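Local coordinates for protein aldose-aldose oxidoreductase (Caulobacter crescentus, PDB 5A04) that probably oxidises one aldose sugar while reducing another, using a nicotinamide cofactor bound beside the sugar, at residues Val158-Phe163 / Cys247-Val252; Leu183-Ile188 / Ser241-Asn246; Tyr189-Ala194 / Phe227-Pro232. One frame throughout, in Å; residues are numbered along the deposited sequence.

Overall arrangement
All three contacts belong to the C-terminal alpha/beta domain and reach its mixed sheet; interactions 2 and 3 also use helix 182-198. Interaction 1 joins two strands of that sheet; interactions 2 and 3 lay successive parts of the helix on it, and both are nested along the chain inside the loop that interaction 1 closes. The centre of interaction 1 lies about 10 Å from that of interaction 2 and about 11 Å from that of interaction 3. His-161 ND1 meets Ser-190 OG at 2.9 Å, tying strand to helix. At the sugar, Phe-163 of interaction 1, Asp-185 of interaction 2 and Tyr-189 of interaction 3 gather round one glucose, next to NADPH.

Interaction 1 of 3, residues Val158-Phe163 / Cys247-Val252; sequences VTDHGF and CNRYRV
Asp-160 and Arg-249 face each other across two antiparallel strands, their side chains side by side and pointing the same way. The guanidinium turns its NE edge to the carboxylate and gives one oxygen both bonds, Asp-160 OD2 lying 2.8 Å from NE and 2.9 Å from NH2 of Arg-249. OD2 lies in the guanidinium plane, yet the two flat groups are turned 41° apart, and NE comes at OD2 from above the carboxylate plane. With an alanine in place of Arg-249, Asp-160 OD2 would probably be left as a buried charge without its mate. Cys-247 lies on the same face, its SG 3.7 Å from Asp-160 CB and 3.4 Å from Gly-162 N. CG of Asp-160 is anti to the carbonyl carbon (chi1 -54°), a setting that brings OD2 within bonding distance of Arg-249. Thr-159 OG1 and Asp-160 N approach Arg-249 O from opposite faces of its carbonyl plane, so this oxygen takes two donors. The face carrying Asp-160, Arg-249 and Arg-251 packs on the second subunit, where Arg-251 salt-bridges Asp-262 of that subunit; Thr-159, His-161 and Tyr-250 turn to helix 182-198. A sheet so placed between helices and partner subunit is typical of this family's C-terminal domain.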
loop_
_atom_site.group_PDB
_atom_site.type_symbol
_atom_site.label_atom_id
_atom_site.label_comp_id
_atom_site.label_asym_id
_atom_site.label_seq_id
_atom_site.Cartn_x
_atom_site.Cartn_y
_atom_site.Cartn_z
ATOM N N VAL A 158 1.419 5.002 -2.527
ATOM C CA VAL A 158 0.920 3.661 -2.262
ATOM C C VAL A 158 -0.168 3.373 -3.285
ATOM O O VAL A 158 -1.206 4.044 -3.297
ATOM C CB VAL A 158 0.373 3.515 -0.815
ATOM C CG1 VAL A 158 -0.293 2.156 -0.612
ATOM C CG2 VAL A 158 1.505 3.709 0.210
ATOM N N THR A 159 0.078 2.400 -4.156
ATOM C CA THR A 159 -0.823 2.178 -5.281
ATOM C C THR A 159 -1.025 0.687 -5.534
ATOM O O THR A 159 -0.070 -0.107 -5.547
ATOM C CB THR A 159 -0.308 2.912 -6.566
ATOM O OG1 THR A 159 -1.172 2.629 -7.674
ATOM C CG2 THR A 159 1.140 2.496 -6.935
ATOM N N ASP A 160 -2.293 0.313 -5.695
ATOM C CA ASP A 160 -2.705 -1.075 -5.844
ATOM C C ASP A 160 -3.513 -1.230 -7.123
ATOM O O ASP A 160 -4.485 -0.502 -7.323
ATOM C CB ASP A 160 -3.579 -1.526 -4.665
ATOM C CG ASP A 160 -2.938 -1.282 -3.318
ATOM O OD1 ASP A 160 -1.692 -1.308 -3.221
ATOM O OD2 ASP A 160 -3.699 -1.074 -2.342
ATOM N N HIS A 161 -3.116 -2.164 -7.979
ATOM C CA HIS A 161 -3.892 -2.483 -9.172
ATOM C C HIS A 161 -4.009 -3.985 -9.345
ATOM O O HIS A 161 -3.007 -4.709 -9.334
ATOM C CB HIS A 161 -3.270 -1.862 -10.432
ATOM C CG HIS A 161 -3.520 -0.390 -10.566
ATOM N ND1 HIS A 161 -2.727 0.559 -9.950
ATOM C CD2 HIS A 161 -4.477 0.294 -11.231
ATOM C CE1 HIS A 161 -3.188 1.762 -10.236
ATOM N NE2 HIS A 161 -4.244 1.630 -11.016
ATOM N N GLY A 162 -5.236 -4.455 -9.538
ATOM C CA GLY A 162 -5.463 -5.870 -9.728
ATOM C C GLY A 162 -6.908 -6.129 -10.077
ATOM O O GLY A 162 -7.780 -5.281 -9.834
ATOM N N PHE A 163 -7.170 -7.276 -10.678
ATOM C CA PHE A 163 -8.547 -7.735 -10.826
ATOM C C PHE A 163 -8.552 -9.251 -10.754
ATOM O O PHE A 163 -7.523 -9.896 -10.923
ATOM C CB PHE A 163 -9.197 -7.226 -12.122
ATOM C CG PHE A 163 -8.634 -7.824 -13.390
ATOM C CD1 PHE A 163 -7.492 -7.299 -13.977
ATOM C CD2 PHE A 163 -9.288 -8.878 -14.021
ATOM C CE1 PHE A 163 -6.995 -7.838 -15.158
ATOM C CE2 PHE A 163 -8.792 -9.427 -15.201
ATOM C CZ PHE A 163 -7.648 -8.901 -15.766
ATOM N N CYS A 247 -8.520 -4.243 -7.075
ATOM C CA CYS A 247 -8.088 -2.981 -6.514
ATOM C C CYS A 247 -7.682 -2.050 -7.627
ATOM O O CYS A 247 -7.202 -2.483 -8.672
ATOM C CB CYS A 247 -6.917 -3.167 -5.548
ATOM S SG CYS A 247 -5.574 -4.234 -6.181
ATOM N N ASN A 248 -7.854 -0.765 -7.389
ATOM C CA ASN A 248 -7.495 0.216 -8.393
ATOM C C ASN A 248 -7.427 1.556 -7.730
ATOM O O ASN A 248 -8.439 2.241 -7.600
ATOM C CB ASN A 248 -8.510 0.239 -9.544
ATOM C CG ASN A 248 -8.024 1.074 -10.724
ATOM O OD1 ASN A 248 -7.629 2.220 -10.561
ATOM N ND2 ASN A 248 -8.003 0.477 -11.908
ATOM N N ARG A 249 -6.237 1.949 -7.301
ATOM C CA ARG A 249 -6.155 3.145 -6.479
ATOM C C ARG A 249 -4.739 3.630 -6.323
ATOM O O ARG A 249 -3.784 2.873 -6.504
ATOM C CB ARG A 249 -6.744 2.858 -5.090
ATOM C CG ARG A 249 -5.964 1.788 -4.304
ATOM C CD ARG A 249 -6.657 1.471 -2.978
ATOM N NE ARG A 249 -5.778 0.718 -2.083
ATOM C CZ ARG A 249 -5.769 0.847 -0.759
ATOM N NH1 ARG A 249 -6.607 1.687 -0.159
ATOM N NH2 ARG A 249 -4.921 0.125 -0.032
ATOM N N TYR A 250 -4.604 4.902 -5.982
ATOM C CA TYR A 250 -3.343 5.356 -5.421
ATOM C C TYR A 250 -3.532 6.498 -4.454
ATOM O O TYR A 250 -4.520 7.236 -4.535
ATOM C CB TYR A 250 -2.342 5.742 -6.524
ATOM C CG TYR A 250 -2.676 6.863 -7.493
ATOM C CD1 TYR A 250 -2.730 8.198 -7.086
ATOM C CD2 TYR A 250 -2.844 6.586 -8.847
ATOM C CE1 TYR A 250 -2.981 9.219 -8.005
ATOM C CE2 TYR A 250 -3.091 7.593 -9.765
ATOM C CZ TYR A 250 -3.149 8.904 -9.341
ATOM O OH TYR A 250 -3.374 9.893 -10.284
ATOM N N ARG A 251 -2.597 6.602 -3.504
ATOM C CA ARG A 251 -2.481 7.775 -2.650
ATOM C C ARG A 251 -1.041 8.262 -2.709
ATOM O O ARG A 251 -0.111 7.464 -2.549
ATOM C CB ARG A 251 -2.869 7.476 -1.196
ATOM C CG ARG A 251 -2.723 8.726 -0.323
ATOM C CD ARG A 251 -2.942 8.459 1.149
ATOM N NE ARG A 251 -4.309 8.039 1.436
ATOM C CZ ARG A 251 -4.789 7.875 2.664
ATOM N NH1 ARG A 251 -4.009 8.083 3.723
ATOM N NH2 ARG A 251 -6.046 7.494 2.835
ATOM N N VAL A 252 -0.855 9.552 -2.966
ATOM C CA VAL A 252 0.471 10.152 -2.914
ATOM C C VAL A 252 0.485 11.119 -1.725
ATOM O O VAL A 252 -0.457 11.892 -1.532
ATOM C CB VAL A 252 0.848 10.852 -4.260
ATOM C CG1 VAL A 252 -0.267 11.782 -4.752
ATOM C CG2 VAL A 252 2.200 11.590 -4.154
#

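Interaction 2 of 3, residues Leu183-Ile188 / Ser241-Asn246; sequences LMDIGI and SAYSVN. With BGC (beta-D-glucopyranose), chain H.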
loop_
_atom_site.group_PDB
_atom_site.type_symbol
_atom_site.label_atom_id
_atom_site.label_comp_id
_atom_site.label_asym_id
_atom_site.label_seq_id
_atom_site.Cartn_x
_atom_site.Cartn_y
_atom_site.Cartn_z
ATOM N N LEU A 183 1.718 -8.231 -13.621
ATOM C CA LEU A 183 2.538 -7.035 -13.757
ATOM C C LEU A 183 2.475 -6.475 -15.169
ATOM O O LEU A 183 2.489 -5.266 -15.362
ATOM C CB LEU A 183 3.990 -7.334 -13.383
ATOM C CG LEU A 183 4.967 -6.152 -13.445
ATOM C CD1 LEU A 183 4.441 -4.967 -12.615
ATOM C CD2 LEU A 183 6.358 -6.587 -12.967
ATOM N N MET A 184 2.433 -7.363 -16.159
ATOM C CA MET A 184 2.406 -6.920 -17.545
ATOM C C MET A 184 1.064 -6.256 -17.855
ATOM O O MET A 184 1.014 -5.269 -18.590
ATOM C CB MET A 184 2.678 -8.103 -18.486
ATOM C CG MET A 184 4.125 -8.572 -18.474
ATOM S SD MET A 184 5.251 -7.294 -19.062
ATOM C CE MET A 184 4.948 -7.367 -20.810
ATOM N N ASP A 185 -0.005 -6.735 -17.227
ATOM C CA ASP A 185 -1.346 -6.311 -17.617
ATOM C C ASP A 185 -1.932 -5.174 -16.802
ATOM O O ASP A 185 -2.526 -4.243 -17.354
ATOM C CB ASP A 185 -2.310 -7.490 -17.533
ATOM C CG ASP A 185 -3.692 -7.129 -18.032
ATOM O OD1 ASP A 185 -3.837 -6.915 -19.259
ATOM O OD2 ASP A 185 -4.618 -7.030 -17.199
ATOM N N ILE A 186 -1.824 -5.284 -15.487
ATOM C CA ILE A 186 -2.561 -4.389 -14.613
ATOM C C ILE A 186 -1.610 -3.736 -13.607
ATOM O O ILE A 186 -1.755 -2.556 -13.260
ATOM C CB ILE A 186 -3.738 -5.160 -13.913
ATOM C CG1 ILE A 186 -4.519 -4.233 -12.998
ATOM C CG2 ILE A 186 -3.257 -6.414 -13.189
ATOM C CD1 ILE A 186 -5.134 -3.074 -13.751
ATOM N N GLY A 187 -0.605 -4.481 -13.164
ATOM C CA GLY A 187 0.389 -3.925 -12.258
ATOM C C GLY A 187 1.167 -2.779 -12.877
ATOM O O GLY A 187 1.641 -1.878 -12.178
ATOM N N ILE A 188 1.284 -2.797 -14.200
ATOM C CA ILE A 188 1.936 -1.707 -14.908
ATOM C C ILE A 188 1.270 -0.349 -14.600
ATOM O O ILE A 188 1.936 0.691 -14.634
ATOM C CB ILE A 188 1.939 -1.985 -16.430
ATOM C CG1 ILE A 188 2.826 -0.978 -17.174
ATOM C CG2 ILE A 188 0.510 -2.019 -16.967
ATOM C CD1 ILE A 188 3.149 -1.410 -18.605
ATOM N N SER A 241 0.456 -5.537 -7.508
ATOM C CA SER A 241 0.009 -6.053 -8.806
ATOM C C SER A 241 -0.604 -7.425 -8.568
ATOM O O SER A 241 0.066 -8.295 -8.001
ATOM C CB SER A 241 1.190 -6.165 -9.785
ATOM O OG SER A 241 0.767 -6.719 -11.018
ATOM N N ALA A 242 -1.859 -7.642 -8.980
ATOM C CA ALA A 242 -2.519 -8.897 -8.626
ATOM C C ALA A 242 -3.543 -9.358 -9.666
ATOM O O ALA A 242 -4.181 -8.548 -10.335
ATOM C CB ALA A 242 -3.201 -8.759 -7.253
ATOM N N TYR A 243 -3.695 -10.672 -9.769
ATOM C CA TYR A 243 -4.712 -11.281 -10.614
ATOM C C TYR A 243 -5.756 -12.027 -9.768
ATOM O O TYR A 243 -6.599 -12.743 -10.311
ATOM C CB TYR A 243 -4.066 -12.249 -11.612
ATOM C CG TYR A 243 -3.791 -11.709 -13.011
ATOM C CD1 TYR A 243 -4.416 -10.566 -13.493
ATOM C CD2 TYR A 243 -2.916 -12.381 -13.863
ATOM C CE1 TYR A 243 -4.178 -10.108 -14.787
ATOM C CE2 TYR A 243 -2.674 -11.936 -15.151
ATOM C CZ TYR A 243 -3.299 -10.802 -15.614
ATOM O OH TYR A 243 -3.047 -10.385 -16.902
ATOM N N SER A 244 -5.679 -11.899 -8.447
ATOM C CA SER A 244 -6.594 -12.631 -7.561
ATOM C C SER A 244 -7.346 -11.727 -6.578
ATOM O O SER A 244 -8.082 -12.221 -5.726
ATOM C CB SER A 244 -5.840 -13.730 -6.789
ATOM O OG SER A 244 -4.779 -13.201 -5.997
ATOM N N VAL A 245 -7.168 -10.415 -6.689
ATOM C CA VAL A 245 -7.994 -9.462 -5.932
ATOM C C VAL A 245 -8.362 -8.287 -6.817
ATOM O O VAL A 245 -7.712 -8.041 -7.827
ATOM C CB VAL A 245 -7.289 -8.913 -4.664
ATOM C CG1 VAL A 245 -6.954 -10.024 -3.690
ATOM C CG2 VAL A 245 -6.040 -8.118 -5.031
ATOM N N ASN A 246 -9.398 -7.550 -6.431
ATOM C CA ASN A 246 -9.751 -6.326 -7.144
ATOM C C ASN A 246 -9.299 -5.075 -6.397
ATOM O O ASN A 246 -9.648 -4.865 -5.234
ATOM C CB ASN A 246 -11.261 -6.261 -7.384
ATOM C CG ASN A 246 -11.745 -7.374 -8.284
ATOM O OD1 ASN A 246 -11.380 -7.436 -9.461
ATOM N ND2 ASN A 246 -12.569 -8.261 -7.736
HETATM C C2 BGC H . -5.990 -4.212 -18.702
HETATM C C3 BGC H . -7.342 -4.897 -18.457
HETATM C C4 BGC H . -8.023 -4.284 -17.269
HETATM C C5 BGC H . -8.095 -2.771 -17.393
HETATM C C6 BGC H . -8.595 -2.173 -16.052
HETATM C C1 BGC H . -6.278 -2.786 -18.854
HETATM O O1 BGC H . -5.088 -2.090 -19.227
HETATM O O2 BGC H . -5.402 -4.762 -19.875
HETATM O O3 BGC H . -7.078 -6.273 -18.237
HETATM O O4 BGC H . -9.332 -4.820 -17.146
HETATM O O5 BGC H . -6.820 -2.230 -17.653
HETATM O O6 BGC H . -8.859 -0.771 -16.195
#
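Asp-185 meets Tyr-243 where helix 182-198, here widened by a pi-type turn at 183-187, lies on the edge of the substrate site in the C-terminal alpha/beta domain. Its CB sits 3.1 Å from Tyr-243 OH, a close carbon-to-hydroxyl contact. With CG anti to the backbone N (chi1 -176°), the carboxylate is carried past the tyrosine to the glucose. Asp-185 CG lies equally far, 3.5 Å, from BGC O2 and O3, and each carboxylate oxygen takes one of these hydroxyls. OD1 accepts the hydrogen bond of BGC O2 at 2.7 Å and also forms a salt bridge with Arg-172; OD2 accepts that of BGC O3 at 2.8 Å. The same OD2 lies at the edge of the Tyr-243 ring, close to its plane. This two-point grip probably helps set the orientation of the sugar.

Further along the helix, Ile-186 crosses Tyr-243 obliquely, its CG2 4.1 Å from Tyr-243 CE1, and packs the same methyl on Ala-242 O at 3.7 Å. The strand answers with Ser-241, hydrogen-bonded through OG to Ser-182. Gly-187 gives this hydroxyl room: a CB here would collide with it, and the bare CA already lies 3.1 Å from Ser-241 OG.

Interaction 3 of 3, residues Tyr189-Ala194 / Phe227-Pro232; sequences YSLNAA and FQLLFP. With BGC (beta-D-glucopyranose), chain H; NDP (NADPH dihydro-nicotinamide-adenine-dinucleotide phosphate), chain G.
Leu-191, Ala-194 and Leu-229 make up the aliphatic part of this contact between helix 182-198 and strand 224-230. Leu-229 sends CD1 into the angle between two helix residues one turn apart: it lies 3.9 Å from Ala-194 CB and 4.0 Å from Leu-191 CD1. The two leucine side chains cross at about a right angle and meet through their CD1 methyls.

Phe-227 on the strand and Phe-231 just beyond it lie before and after Leu-229. Phe-227 presents the rim of its ring: CZ touches Leu-191 CB at 4.0 Å, and the backbone N of Leu-191 sits in the ring plane beyond that edge. Its CG lies between the backbone N and the carbonyl carbon (chi1 50°), a setting that sends the ring toward the helix. Phe-231 brings CZ 4.1 Å from Ala-194 CB. Nothing polar pairs helix with strand here; Ser-190 also faces the sheet, and its OG bonds to neighbouring strands, at Val-240 O and His-161 ND1.

The ligand contacts belong to the other side of the helix, where Tyr-189 turns away from the strand. Its OH is hydrogen-bonded to BGC O1 at 2.4 Å, a very short distance whose exact value is doubtful, with O1 in the plane of the ring. The same OH is 3.1 Å from NDP O7N of the carboxamide. Close by, BGC C1 stands 3.2 Å from NDP C4N, a placing consistent with hydride transfer between sugar and nicotinamide.

One helix thus has a largely apolar side packed on the sheet and, on the other, Tyr-189 at the anomeric hydroxyl, in a substrate site between Rossmann domain and C-terminal alpha/beta domain that is characteristic of this oxidoreductase family.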
loop_
_atom_site.group_PDB
_atom_site.type_symbol
_atom_site.label_atom_id
_atom_site.label_comp_id
_atom_site.label_asym_id
_atom_site.label_seq_id
_atom_site.Cartn_x
_atom_site.Cartn_y
_atom_site.Cartn_z
ATOM N N TYR A 189 -0.025 -0.339 -14.267
ATOM C CA TYR A 189 -0.642 0.940 -13.874
ATOM C C TYR A 189 -0.077 1.477 -12.558
ATOM O O TYR A 189 0.038 2.696 -12.377
ATOM C CB TYR A 189 -2.167 0.818 -13.753
ATOM C CG TYR A 189 -2.872 0.671 -15.083
ATOM C CD1 TYR A 189 -3.089 -0.586 -15.637
ATOM C CD2 TYR A 189 -3.333 1.785 -15.772
ATOM C CE1 TYR A 189 -3.742 -0.731 -16.852
ATOM C CE2 TYR A 189 -3.994 1.650 -16.984
ATOM C CZ TYR A 189 -4.193 0.396 -17.516
ATOM O OH TYR A 189 -4.844 0.263 -18.720
ATOM N N SER A 190 0.254 0.586 -11.629
ATOM C CA SER A 190 0.870 1.013 -10.369
ATOM C C SER A 190 2.242 1.629 -10.628
ATOM O O SER A 190 2.598 2.659 -10.059
ATOM C CB SER A 190 1.018 -0.173 -9.404
ATOM O OG SER A 190 -0.244 -0.696 -9.033
ATOM N N LEU A 191 3.025 0.958 -11.469
ATOM C CA LEU A 191 4.352 1.435 -11.830
ATOM C C LEU A 191 4.292 2.766 -12.572
ATOM O O LEU A 191 5.014 3.714 -12.239
ATOM C CB LEU A 191 5.048 0.376 -12.691
ATOM C CG LEU A 191 6.293 0.815 -13.450
ATOM C CD1 LEU A 191 7.365 1.268 -12.456
ATOM C CD2 LEU A 191 6.773 -0.356 -14.310
ATOM N N ASN A 192 3.424 2.836 -13.576
ATOM C CA ASN A 192 3.331 4.023 -14.414
ATOM C C ASN A 192 2.888 5.210 -13.550
ATOM O O ASN A 192 3.426 6.310 -13.678
ATOM C CB ASN A 192 2.372 3.775 -15.596
ATOM C CG ASN A 192 2.523 4.802 -16.711
ATOM O OD1 ASN A 192 1.702 5.709 -16.850
ATOM N ND2 ASN A 192 3.555 4.651 -17.526
ATOM N N ALA A 193 1.936 4.980 -12.648
ATOM C CA ALA A 193 1.492 6.049 -11.739
ATOM C C ALA A 193 2.593 6.495 -10.775
ATOM O O ALA A 193 2.759 7.690 -10.525
ATOM C CB ALA A 193 0.255 5.618 -10.943
ATOM N N ALA A 194 3.342 5.552 -10.218
ATOM C CA ALA A 194 4.420 5.944 -9.307
ATOM C C ALA A 194 5.388 6.875 -10.035
ATOM O O ALA A 194 5.851 7.871 -9.473
ATOM C CB ALA A 194 5.150 4.722 -8.767
ATOM N N PHE A 227 5.740 -4.710 -5.346
ATOM C CA PHE A 227 7.082 -4.167 -5.464
ATOM C C PHE A 227 7.227 -2.833 -4.765
ATOM O O PHE A 227 6.244 -2.124 -4.497
ATOM C CB PHE A 227 7.509 -4.062 -6.944
ATOM C CG PHE A 227 6.512 -3.366 -7.845
ATOM C CD1 PHE A 227 5.410 -4.052 -8.362
ATOM C CD2 PHE A 227 6.713 -2.041 -8.221
ATOM C CE1 PHE A 227 4.493 -3.397 -9.219
ATOM C CE2 PHE A 227 5.814 -1.396 -9.081
ATOM C CZ PHE A 227 4.708 -2.073 -9.574
ATOM N N GLN A 228 8.473 -2.534 -4.404
ATOM C CA GLN A 228 8.826 -1.273 -3.773
ATOM C C GLN A 228 9.763 -0.533 -4.701
ATOM O O GLN A 228 10.631 -1.158 -5.307
ATOM C CB GLN A 228 9.534 -1.497 -2.438
ATOM C CG GLN A 228 8.762 -2.353 -1.462
ATOM C CD GLN A 228 9.441 -2.387 -0.118
ATOM O OE1 GLN A 228 10.524 -2.971 0.027
ATOM N NE2 GLN A 228 8.821 -1.746 0.883
ATOM N N LEU A 229 9.593 0.783 -4.795
ATOM C CA LEU A 229 10.487 1.631 -5.576
ATOM C C LEU A 229 11.080 2.720 -4.703
ATOM O O LEU A 229 10.383 3.313 -3.876
ATOM C CB LEU A 229 9.740 2.282 -6.751
ATOM C CG LEU A 229 8.955 1.360 -7.688
ATOM C CD1 LEU A 229 8.127 2.177 -8.674
ATOM C CD2 LEU A 229 9.887 0.421 -8.433
ATOM N N LEU A 230 12.366 2.996 -4.906
ATOM C CA LEU A 230 12.997 4.171 -4.309
ATOM C C LEU A 230 13.418 5.113 -5.427
ATOM O O LEU A 230 13.919 4.654 -6.455
ATOM C CB LEU A 230 14.208 3.763 -3.464
ATOM C CG LEU A 230 15.023 4.879 -2.808
ATOM C CD1 LEU A 230 14.227 5.613 -1.726
ATOM C CD2 LEU A 230 16.310 4.283 -2.217
ATOM N N PHE A 231 13.207 6.414 -5.233
ATOM C CA PHE A 231 13.530 7.418 -6.247
ATOM C C PHE A 231 14.677 8.330 -5.768
ATOM O O PHE A 231 14.924 8.419 -4.565
ATOM C CB PHE A 231 12.286 8.254 -6.568
ATOM C CG PHE A 231 11.156 7.459 -7.186
ATOM C CD1 PHE A 231 10.211 6.834 -6.393
ATOM C CD2 PHE A 231 11.048 7.349 -8.561
ATOM C CE1 PHE A 231 9.164 6.106 -6.973
ATOM C CE2 PHE A 231 10.013 6.624 -9.152
ATOM C CZ PHE A 231 9.068 6.003 -8.350
ATOM N N PRO A 232 15.363 9.023 -6.699
ATOM C CA PRO A 232 16.518 9.847 -6.292
ATOM C C PRO A 232 16.205 10.902 -5.234
ATOM O O PRO A 232 17.052 11.188 -4.387
ATOM C CB PRO A 232 16.946 10.515 -7.607
ATOM C CG PRO A 232 16.560 9.511 -8.649
ATOM C CD PRO A 232 15.230 8.971 -8.167
HETATM C C2 BGC H . -5.990 -4.212 -18.702
HETATM C C3 BGC H . -7.342 -4.897 -18.457
HETATM C C4 BGC H . -8.023 -4.284 -17.269
HETATM C C5 BGC H . -8.095 -2.771 -17.393
HETATM C C6 BGC H . -8.595 -2.173 -16.052
HETATM C C1 BGC H . -6.278 -2.786 -18.854
HETATM O O1 BGC H . -5.088 -2.090 -19.227
HETATM O O2 BGC H . -5.402 -4.762 -19.875
HETATM O O3 BGC H . -7.078 -6.273 -18.237
HETATM O O4 BGC H . -9.332 -4.820 -17.146
HETATM O O5 BGC H . -6.820 -2.230 -17.653
HETATM O O6 BGC H . -8.859 -0.771 -16.195
HETATM P PA NDP G . -8.899 -9.331 -26.546
HETATM O O1A NDP G . -8.470 -10.748 -26.389
HETATM O O2A NDP G . -10.270 -8.932 -26.075
HETATM O O5B NDP G . -8.750 -8.857 -28.114
HETATM C C5B NDP G . -7.484 -9.223 -28.584
HETATM C C4B NDP G . -7.606 -9.196 -30.114
HETATM O O4B NDP G . -6.316 -9.251 -30.728
HETATM C C3B NDP G . -8.391 -10.438 -30.597
HETATM O O3B NDP G . -9.765 -10.209 -30.579
HETATM C C2B NDP G . -7.943 -10.503 -32.062
HETATM O O2B NDP G . -8.569 -9.642 -32.818
HETATM C C1B NDP G . -6.454 -9.962 -31.943
HETATM N N9A NDP G . -5.462 -11.038 -32.005
HETATM C C8A NDP G . -4.453 -11.191 -32.952
HETATM N N7A NDP G . -3.713 -12.300 -32.758
HETATM C C5A NDP G . -4.273 -12.898 -31.626
HETATM C C6A NDP G . -3.948 -14.072 -30.921
HETATM N N6A NDP G . -2.898 -14.862 -31.334
HETATM N N1A NDP G . -4.655 -14.462 -29.816
HETATM C C2A NDP G . -5.693 -13.617 -29.462
HETATM N N3A NDP G . -6.112 -12.477 -30.024
HETATM C C4A NDP G . -5.373 -12.129 -31.135
HETATM O O3 NDP G . -7.728 -8.552 -25.663
HETATM P PN NDP G . -8.080 -7.045 -25.160
HETATM O O1N NDP G . -8.621 -6.181 -26.225
HETATM O O2N NDP G . -8.521 -6.996 -23.714
HETATM O O5D NDP G . -6.434 -6.465 -24.945
HETATM C C5D NDP G . -5.741 -6.308 -26.152
HETATM C C4D NDP G . -4.590 -5.297 -25.886
HETATM O O4D NDP G . -5.170 -4.077 -25.330
HETATM C C3D NDP G . -3.589 -5.828 -24.793
HETATM O O3D NDP G . -2.258 -5.368 -25.090
HETATM C C2D NDP G . -4.072 -5.157 -23.515
HETATM O O2D NDP G . -3.014 -4.907 -22.605
HETATM C C1D NDP G . -4.574 -3.785 -24.087
HETATM N N1N NDP G . -5.638 -3.240 -23.240
HETATM C C2N NDP G . -5.547 -1.943 -22.762
HETATM C C3N NDP G . -6.561 -1.442 -21.996
HETATM C C7N NDP G . -6.468 -0.076 -21.485
HETATM O O7N NDP G . -7.275 0.374 -20.651
HETATM N N7N NDP G . -5.451 0.752 -21.952
HETATM C C4N NDP G . -7.771 -2.238 -21.649
HETATM C C5N NDP G . -7.752 -3.613 -22.169
HETATM C C6N NDP G . -6.746 -4.057 -22.921
HETATM P P2B NDP G . -9.040 -10.149 -34.397
HETATM O O1X NDP G . -7.717 -10.648 -34.931
HETATM O O2X NDP G . -10.050 -11.191 -34.025
HETATM O O3X NDP G . -9.575 -8.854 -35.005
#